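Local structure of ABC transporter, substrate binding protein (Polyamine) (Agrobacterium tumefaciens, 4EUO) at residues Y158-D163 with N295-H300; R164-L169 with E306-W311. The protein binds gamma-aminobutyric acid, probably as the periplasmic substrate-binding protein of an ABC transporter. All coordinates share one frame; numbering follows the deposited sequence.

Interaction 1: residues Y158-D163 with N295-H300. With SO4 (sulfate ion), chain F.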
loop_
_atom_site.group_PDB
_atom_site.type_symbol
_atom_site.label_atom_id
_atom_site.label_comp_id
_atom_site.label_asym_id
_atom_site.label_seq_id
_atom_site.Cartn_x
_atom_site.Cartn_y
_atom_site.Cartn_z
ATOM N N TYR A 158 -0.407 -13.116 14.739
ATOM C CA TYR A 158 -1.810 -13.430 14.518
ATOM C C TYR A 158 -2.307 -14.619 15.329
ATOM O O TYR A 158 -1.585 -15.614 15.436
ATOM C CB TYR A 158 -2.097 -13.653 13.034
ATOM C CG TYR A 158 -1.708 -12.466 12.188
ATOM C CD1 TYR A 158 -2.534 -11.358 12.100
ATOM C CD2 TYR A 158 -0.479 -12.421 11.537
ATOM C CE1 TYR A 158 -2.156 -10.225 11.387
ATOM C CE2 TYR A 158 -0.064 -11.273 10.854
ATOM C CZ TYR A 158 -0.917 -10.184 10.778
ATOM O OH TYR A 158 -0.542 -9.084 10.046
ATOM N N PRO A 159 -3.518 -14.553 15.903
ATOM C CA PRO A 159 -4.471 -13.432 15.852
ATOM C C PRO A 159 -3.977 -12.224 16.619
ATOM O O PRO A 159 -3.289 -12.355 17.620
ATOM C CB PRO A 159 -5.752 -14.020 16.458
ATOM C CG PRO A 159 -5.252 -15.071 17.415
ATOM C CD PRO A 159 -4.029 -15.664 16.743
ATOM N N LEU A 160 -4.327 -11.044 16.153
ATOM C CA LEU A 160 -3.823 -9.834 16.765
ATOM C C LEU A 160 -4.293 -9.633 18.188
ATOM O O LEU A 160 -5.475 -9.804 18.462
ATOM C CB LEU A 160 -4.256 -8.621 15.946
ATOM C CG LEU A 160 -3.702 -8.540 14.528
ATOM C CD1 LEU A 160 -4.434 -7.440 13.775
ATOM C CD2 LEU A 160 -2.171 -8.364 14.498
ATOM N N ASP A 161 -3.383 -9.208 19.078
ATOM C CA ASP A 161 -3.758 -8.820 20.427
ATOM C C ASP A 161 -3.987 -7.296 20.383
ATOM O O ASP A 161 -3.060 -6.488 20.568
ATOM C CB ASP A 161 -2.678 -9.218 21.417
ATOM C CG ASP A 161 -3.058 -9.000 22.860
ATOM O OD1 ASP A 161 -3.973 -8.184 23.111
ATOM O OD2 ASP A 161 -2.331 -9.521 23.740
ATOM N N LEU A 162 -5.223 -6.908 20.091
ATOM C CA LEU A 162 -5.538 -5.499 19.906
ATOM C C LEU A 162 -5.345 -4.695 21.175
ATOM O O LEU A 162 -4.759 -3.610 21.114
ATOM C CB LEU A 162 -6.939 -5.300 19.321
ATOM C CG LEU A 162 -7.193 -5.918 17.955
ATOM C CD1 LEU A 162 -8.608 -5.597 17.484
ATOM C CD2 LEU A 162 -6.194 -5.410 16.901
ATOM N N ASP A 163 -5.739 -5.243 22.344
ATOM C CA ASP A 163 -5.573 -4.530 23.609
ATOM C C ASP A 163 -4.124 -4.245 23.867
ATOM O O ASP A 163 -3.775 -3.126 24.257
ATOM C CB ASP A 163 -6.177 -5.351 24.755
ATOM C CG ASP A 163 -7.691 -5.298 24.854
ATOM O OD1 ASP A 163 -8.308 -4.440 24.174
ATOM O OD2 ASP A 163 -8.261 -6.104 25.624
ATOM N N ASN A 295 -5.349 -11.562 4.558
ATOM C CA ASN A 295 -6.539 -12.406 4.615
ATOM C C ASN A 295 -7.130 -12.386 6.029
ATOM O O ASN A 295 -8.347 -12.302 6.199
ATOM C CB ASN A 295 -6.189 -13.804 4.170
ATOM C CG ASN A 295 -5.934 -13.860 2.688
ATOM O OD1 ASN A 295 -4.971 -14.482 2.225
ATOM N ND2 ASN A 295 -6.772 -13.176 1.913
ATOM N N TYR A 296 -6.273 -12.375 7.037
ATOM C CA TYR A 296 -6.731 -12.255 8.410
ATOM C C TYR A 296 -7.477 -10.936 8.583
ATOM O O TYR A 296 -8.585 -10.895 9.131
ATOM C CB TYR A 296 -5.541 -12.291 9.387
ATOM C CG TYR A 296 -5.969 -12.076 10.812
ATOM C CD1 TYR A 296 -6.383 -13.143 11.601
ATOM C CD2 TYR A 296 -5.947 -10.801 11.385
ATOM C CE1 TYR A 296 -6.800 -12.946 12.907
ATOM C CE2 TYR A 296 -6.367 -10.591 12.684
ATOM C CZ TYR A 296 -6.785 -11.667 13.445
ATOM O OH TYR A 296 -7.218 -11.442 14.710
ATOM N N TRP A 297 -6.890 -9.840 8.085
ATOM C CA TRP A 297 -7.544 -8.552 8.157
ATOM C C TRP A 297 -8.859 -8.558 7.365
ATOM O O TRP A 297 -9.868 -8.035 7.869
ATOM C CB TRP A 297 -6.606 -7.448 7.644
ATOM C CG TRP A 297 -5.717 -6.895 8.715
ATOM C CD1 TRP A 297 -4.557 -7.436 9.198
ATOM C CD2 TRP A 297 -5.913 -5.666 9.406
ATOM N NE1 TRP A 297 -4.003 -6.597 10.143
ATOM C CE2 TRP A 297 -4.812 -5.493 10.281
ATOM C CE3 TRP A 297 -6.857 -4.642 9.300
ATOM C CZ2 TRP A 297 -4.659 -4.350 11.067
ATOM C CZ3 TRP A 297 -6.701 -3.503 10.064
ATOM C CH2 TRP A 297 -5.618 -3.365 10.939
ATOM N N ALA A 298 -8.891 -9.164 6.174
ATOM C CA ALA A 298 -10.129 -9.183 5.381
ATOM C C ALA A 298 -11.248 -9.877 6.178
ATOM O O ALA A 298 -12.376 -9.395 6.179
ATOM C CB ALA A 298 -9.893 -9.949 4.100
ATOM N N GLN A 299 -10.909 -10.946 6.913
ATOM C CA GLN A 299 -11.923 -11.728 7.675
ATOM C C GLN A 299 -12.444 -10.958 8.875
ATOM O O GLN A 299 -13.534 -11.289 9.375
ATOM C CB GLN A 299 -11.322 -13.061 8.152
ATOM C CG GLN A 299 -11.015 -14.047 7.027
ATOM C CD GLN A 299 -10.367 -15.358 7.497
ATOM O OE1 GLN A 299 -9.395 -15.852 6.920
ATOM N NE2 GLN A 299 -10.879 -15.975 8.540
ATOM N N HIS A 300 -11.694 -9.966 9.377
ATOM C CA HIS A 300 -12.055 -9.229 10.589
ATOM C C HIS A 300 -12.071 -7.730 10.302
ATOM O O HIS A 300 -11.972 -6.914 11.227
ATOM C CB HIS A 300 -10.989 -9.510 11.676
ATOM C CG HIS A 300 -10.754 -10.974 11.971
ATOM N ND1 HIS A 300 -11.410 -11.648 13.000
ATOM C CD2 HIS A 300 -9.924 -11.840 11.358
ATOM C CE1 HIS A 300 -10.963 -12.901 12.950
ATOM N NE2 HIS A 300 -10.065 -13.066 11.978
HETATM S S SO4 F . -8.244 -8.514 21.775
HETATM O O1 SO4 F . -9.628 -8.465 21.367
HETATM O O2 SO4 F . -8.056 -9.637 22.731
HETATM O O3 SO4 F . -7.371 -8.723 20.617
HETATM O O4 SO4 F . -7.950 -7.233 22.389
#
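Y158 meets Y296 where the loop before helix 162-170 passes helix 294-299. The protein has the two-lobed fold of periplasmic binding proteins, and this is a surface contact on it. Atom CD1 of Y158 lies over one face of the Y296 ring, toward its rim, 3.5 Å from CD2 of Y296. The two ring planes are 54° apart. W297 NE1 lies at the edge of the Y158 ring, near its plane. E144 OE2 is hydrogen-bonded to both Y158 OH and W297 NE1, and Y158 OH also bonds to the backbone N of D293, just before helix 294-299. P159 follows a cis peptide bond. Its CB touches the phenol tip, 3.4 Å from Y296 OH. CG of Y296 is anti to its own backbone N (chi1 176°), which directs the ring's base toward the loop. L160 N donates a long, bent hydrogen bond to Y296 OH, 3.3 Å with an angle of 142° at the hydrogen. L160 CG sits 3.8 Å from Y296 CE2. L160 CD1 is also 3.8 Å from W297 NE1, and these two side chains cross at about a right angle. The leucine thus fills the angle between the two aromatic residues and also packs on I143 and L147 of helix 142-149. D161 is the N-cap of helix 162-170, and its OD1 accepts from R164 N. The first turn of that helix binds a sulfate ion, probably from the crystallisation liquor. The helix dipole would favour an anion there. L162 N donates to sulfate O3 at 2.9 Å, and D163 N donates to sulfate O4 at 3.0 Å.

Interaction 2: residues R164-L169 with E306-W311. With SO4 (sulfate ion), chain F.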
loop_
_atom_site.group_PDB
_atom_site.type_symbol
_atom_site.label_atom_id
_atom_site.label_comp_id
_atom_site.label_asym_id
_atom_site.label_seq_id
_atom_site.Cartn_x
_atom_site.Cartn_y
_atom_site.Cartn_z
ATOM N N ARG A 164 -3.257 -5.218 23.579
ATOM C CA ARG A 164 -1.835 -5.027 23.802
ATOM C C ARG A 164 -1.288 -3.958 22.833
ATOM O O ARG A 164 -0.492 -3.106 23.226
ATOM C CB ARG A 164 -1.114 -6.356 23.611
ATOM C CG ARG A 164 0.378 -6.287 23.794
ATOM C CD ARG A 164 0.977 -7.668 23.691
ATOM N NE ARG A 164 2.425 -7.616 23.843
ATOM C CZ ARG A 164 3.196 -8.699 23.983
ATOM N NH1 ARG A 164 2.660 -9.916 23.945
ATOM N NH2 ARG A 164 4.506 -8.571 24.158
ATOM N N ALA A 165 -1.706 -4.010 21.554
ATOM C CA ALA A 165 -1.262 -3.031 20.576
ATOM C C ALA A 165 -1.693 -1.632 20.978
ATOM O O ALA A 165 -0.884 -0.699 20.900
ATOM C CB ALA A 165 -1.812 -3.368 19.200
ATOM N N PHE A 166 -2.947 -1.465 21.414
ATOM C CA PHE A 166 -3.435 -0.142 21.791
ATOM C C PHE A 166 -2.737 0.375 23.048
ATOM O O PHE A 166 -2.424 1.570 23.127
ATOM C CB PHE A 166 -4.959 -0.189 21.985
ATOM C CG PHE A 166 -5.768 -0.461 20.733
ATOM C CD1 PHE A 166 -5.431 0.127 19.518
ATOM C CD2 PHE A 166 -6.900 -1.262 20.778
ATOM C CE1 PHE A 166 -6.196 -0.128 18.357
ATOM C CE2 PHE A 166 -7.673 -1.493 19.631
ATOM C CZ PHE A 166 -7.293 -0.950 18.421
ATOM N N LYS A 167 -2.437 -0.531 24.015
ATOM C CA LYS A 167 -1.676 -0.080 25.195
ATOM C C LYS A 167 -0.289 0.412 24.793
ATOM O O LYS A 167 0.177 1.424 25.317
ATOM C CB LYS A 167 -1.543 -1.213 26.223
ATOM C CG LYS A 167 -2.850 -1.440 26.968
ATOM C CD LYS A 167 -2.758 -2.553 28.008
ATOM C CE LYS A 167 -4.040 -2.696 28.793
ATOM N NZ LYS A 167 -3.983 -3.851 29.734
ATOM N N LYS A 168 0.363 -0.267 23.834
ATOM C CA LYS A 168 1.674 0.154 23.369
ATOM C C LYS A 168 1.566 1.500 22.611
ATOM O O LYS A 168 2.376 2.403 22.813
ATOM C CB LYS A 168 2.312 -0.928 22.476
ATOM C CG LYS A 168 3.747 -0.601 22.002
ATOM C CD LYS A 168 4.744 -0.352 23.157
ATOM C CE LYS A 168 6.129 -0.401 22.602
ATOM N NZ LYS A 168 7.138 -0.052 23.637
ATOM N N LEU A 169 0.559 1.641 21.750
ATOM C CA LEU A 169 0.337 2.917 21.052
ATOM C C LEU A 169 0.036 4.061 22.029
ATOM O O LEU A 169 0.492 5.173 21.815
ATOM C CB LEU A 169 -0.786 2.803 20.013
ATOM C CG LEU A 169 -0.351 2.043 18.769
ATOM C CD1 LEU A 169 -1.570 1.418 18.080
ATOM C CD2 LEU A 169 0.426 2.959 17.821
ATOM N N GLU A 306 -13.633 -0.750 13.591
ATOM C CA GLU A 306 -14.421 -0.142 14.684
ATOM C C GLU A 306 -13.539 0.098 15.898
ATOM O O GLU A 306 -13.544 1.185 16.480
ATOM C CB GLU A 306 -15.596 -1.062 15.057
ATOM C CG GLU A 306 -16.721 -0.974 14.041
ATOM C CD GLU A 306 -18.019 -1.686 14.379
ATOM O OE1 GLU A 306 -18.275 -1.947 15.577
ATOM O OE2 GLU A 306 -18.801 -1.949 13.437
ATOM N N ARG A 307 -12.722 -0.899 16.265
ATOM C CA ARG A 307 -11.829 -0.785 17.416
ATOM C C ARG A 307 -10.744 0.264 17.218
ATOM O O ARG A 307 -10.397 0.994 18.151
ATOM C CB ARG A 307 -11.255 -2.172 17.766
ATOM C CG ARG A 307 -12.432 -3.052 18.227
ATOM C CD ARG A 307 -12.057 -4.362 18.836
ATOM N NE ARG A 307 -11.210 -4.200 20.016
ATOM C CZ ARG A 307 -10.604 -5.213 20.615
ATOM N NH1 ARG A 307 -10.747 -6.448 20.149
ATOM N NH2 ARG A 307 -9.798 -4.994 21.643
ATOM N N TRP A 308 -10.177 0.307 15.994
ATOM C CA TRP A 308 -9.141 1.266 15.665
ATOM C C TRP A 308 -9.643 2.713 15.794
ATOM O O TRP A 308 -9.014 3.508 16.469
ATOM C CB TRP A 308 -8.626 0.974 14.243
ATOM C CG TRP A 308 -7.703 2.020 13.699
ATOM C CD1 TRP A 308 -8.016 3.028 12.834
ATOM C CD2 TRP A 308 -6.326 2.207 14.056
ATOM N NE1 TRP A 308 -6.892 3.795 12.568
ATOM C CE2 TRP A 308 -5.846 3.311 13.316
ATOM C CE3 TRP A 308 -5.428 1.493 14.880
ATOM C CZ2 TRP A 308 -4.528 3.751 13.402
ATOM C CZ3 TRP A 308 -4.119 1.932 14.974
ATOM C CH2 TRP A 308 -3.671 3.035 14.223
ATOM N N TYR A 309 -10.784 3.024 15.173
ATOM C CA TYR A 309 -11.310 4.392 15.240
ATOM C C TYR A 309 -11.778 4.751 16.637
ATOM O O TYR A 309 -11.555 5.880 17.072
ATOM C CB TYR A 309 -12.376 4.632 14.165
ATOM C CG TYR A 309 -11.804 4.529 12.769
ATOM C CD1 TYR A 309 -10.746 5.343 12.363
ATOM C CD2 TYR A 309 -12.269 3.576 11.877
ATOM C CE1 TYR A 309 -10.198 5.220 11.090
ATOM C CE2 TYR A 309 -11.723 3.439 10.607
ATOM C CZ TYR A 309 -10.668 4.254 10.226
ATOM O OH TYR A 309 -10.109 4.080 8.990
ATOM N N ALA A 310 -12.350 3.789 17.374
ATOM C CA ALA A 310 -12.754 4.053 18.763
ATOM C C ALA A 310 -11.529 4.330 19.622
ATOM O O ALA A 310 -11.518 5.284 20.402
ATOM C CB ALA A 310 -13.531 2.877 19.319
ATOM N N TRP A 311 -10.428 3.584 19.406
ATOM C CA TRP A 311 -9.227 3.821 20.175
ATOM C C TRP A 311 -8.640 5.204 19.845
ATOM O O TRP A 311 -8.195 5.931 20.740
ATOM C CB TRP A 311 -8.191 2.696 19.941
ATOM C CG TRP A 311 -6.840 3.102 20.428
ATOM C CD1 TRP A 311 -6.425 3.134 21.725
ATOM C CD2 TRP A 311 -5.789 3.717 19.656
ATOM N NE1 TRP A 311 -5.177 3.700 21.809
ATOM C CE2 TRP A 311 -4.765 4.077 20.555
ATOM C CE3 TRP A 311 -5.625 4.019 18.291
ATOM C CZ2 TRP A 311 -3.597 4.715 20.146
ATOM C CZ3 TRP A 311 -4.459 4.646 17.881
ATOM C CH2 TRP A 311 -3.465 5.003 18.806
HETATM S S SO4 F . -8.244 -8.514 21.775
HETATM O O1 SO4 F . -9.628 -8.465 21.367
HETATM O O2 SO4 F . -8.056 -9.637 22.731
HETATM O O3 SO4 F . -7.371 -8.723 20.617
HETATM O O4 SO4 F . -7.950 -7.233 22.389
#
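R307 NH2 is held by two acceptors, sulfate O4 at 3.0 Å and D163 OD1 in a salt bridge. Its neighbour NH1 donates to sulfate O1, with 2.6 Å between NH1 and O1 and an almost straight angle of 177°. The sulfate sulfur lies at the edge of the guanidinium, in its plane. NH1 and NH2 each donate to a different sulfate oxygen, a bidentate pairing. R307 also packs against F166: its CB is 4.1 Å from CE2 of that ring. Deeper in, the contact is aromatic. The F166 ring and the five-membered ring of W311 form an offset stack, with centroids 4.5 Å apart and planes at 11°. The closest atoms are F166 CD1 and W311 CG, at 3.4 Å. A methylene of each partner joins in. W311 CB lies over the centre of the F166 ring, and F166 CB lies over the face of the W311 five-membered ring, so each makes a CH-pi contact. W308 CE3 comes to the edge of the F166 ring, in its plane. L169 continues the apolar layer. Its CB is 3.4 Å from W311 CZ2, and its CD1 lies over the same face of the indole as F166 CD1. The indole N-H groups are satisfied elsewhere, W311 NE1 by D170 OD1 and W308 NE1 by K136 O. The two helix segments run in the same general direction, 25° apart, with axes 11.6 Å from each other, and these large side chains fill the gap. Helix 142-149 packs beside both, with V142 touching L169 and W308, and the loop after strand 132-135 touches helix 301-313 through W137 and S138.

Overall arrangement
From the N terminus, the chain first lays down strands 3-6 to 132-135 of the sheet and the helices up to 142-149, then enters residues 158-169. This run gives the first segment of both contacts: interaction 1 uses the loop and first turn of helix 162-170, and interaction 2 the rest of that helix. More than 130 residues later, helices 294-299 and 301-313 return in the same order. The two closures therefore cross, and neither lies within the other. The C-terminal tail is fixed along helix 162-170. Helix 294-299 also touches helix 61-67, so it probably spans both lobes. The D163-R307 salt bridge and the shared sulfate join the two contacts.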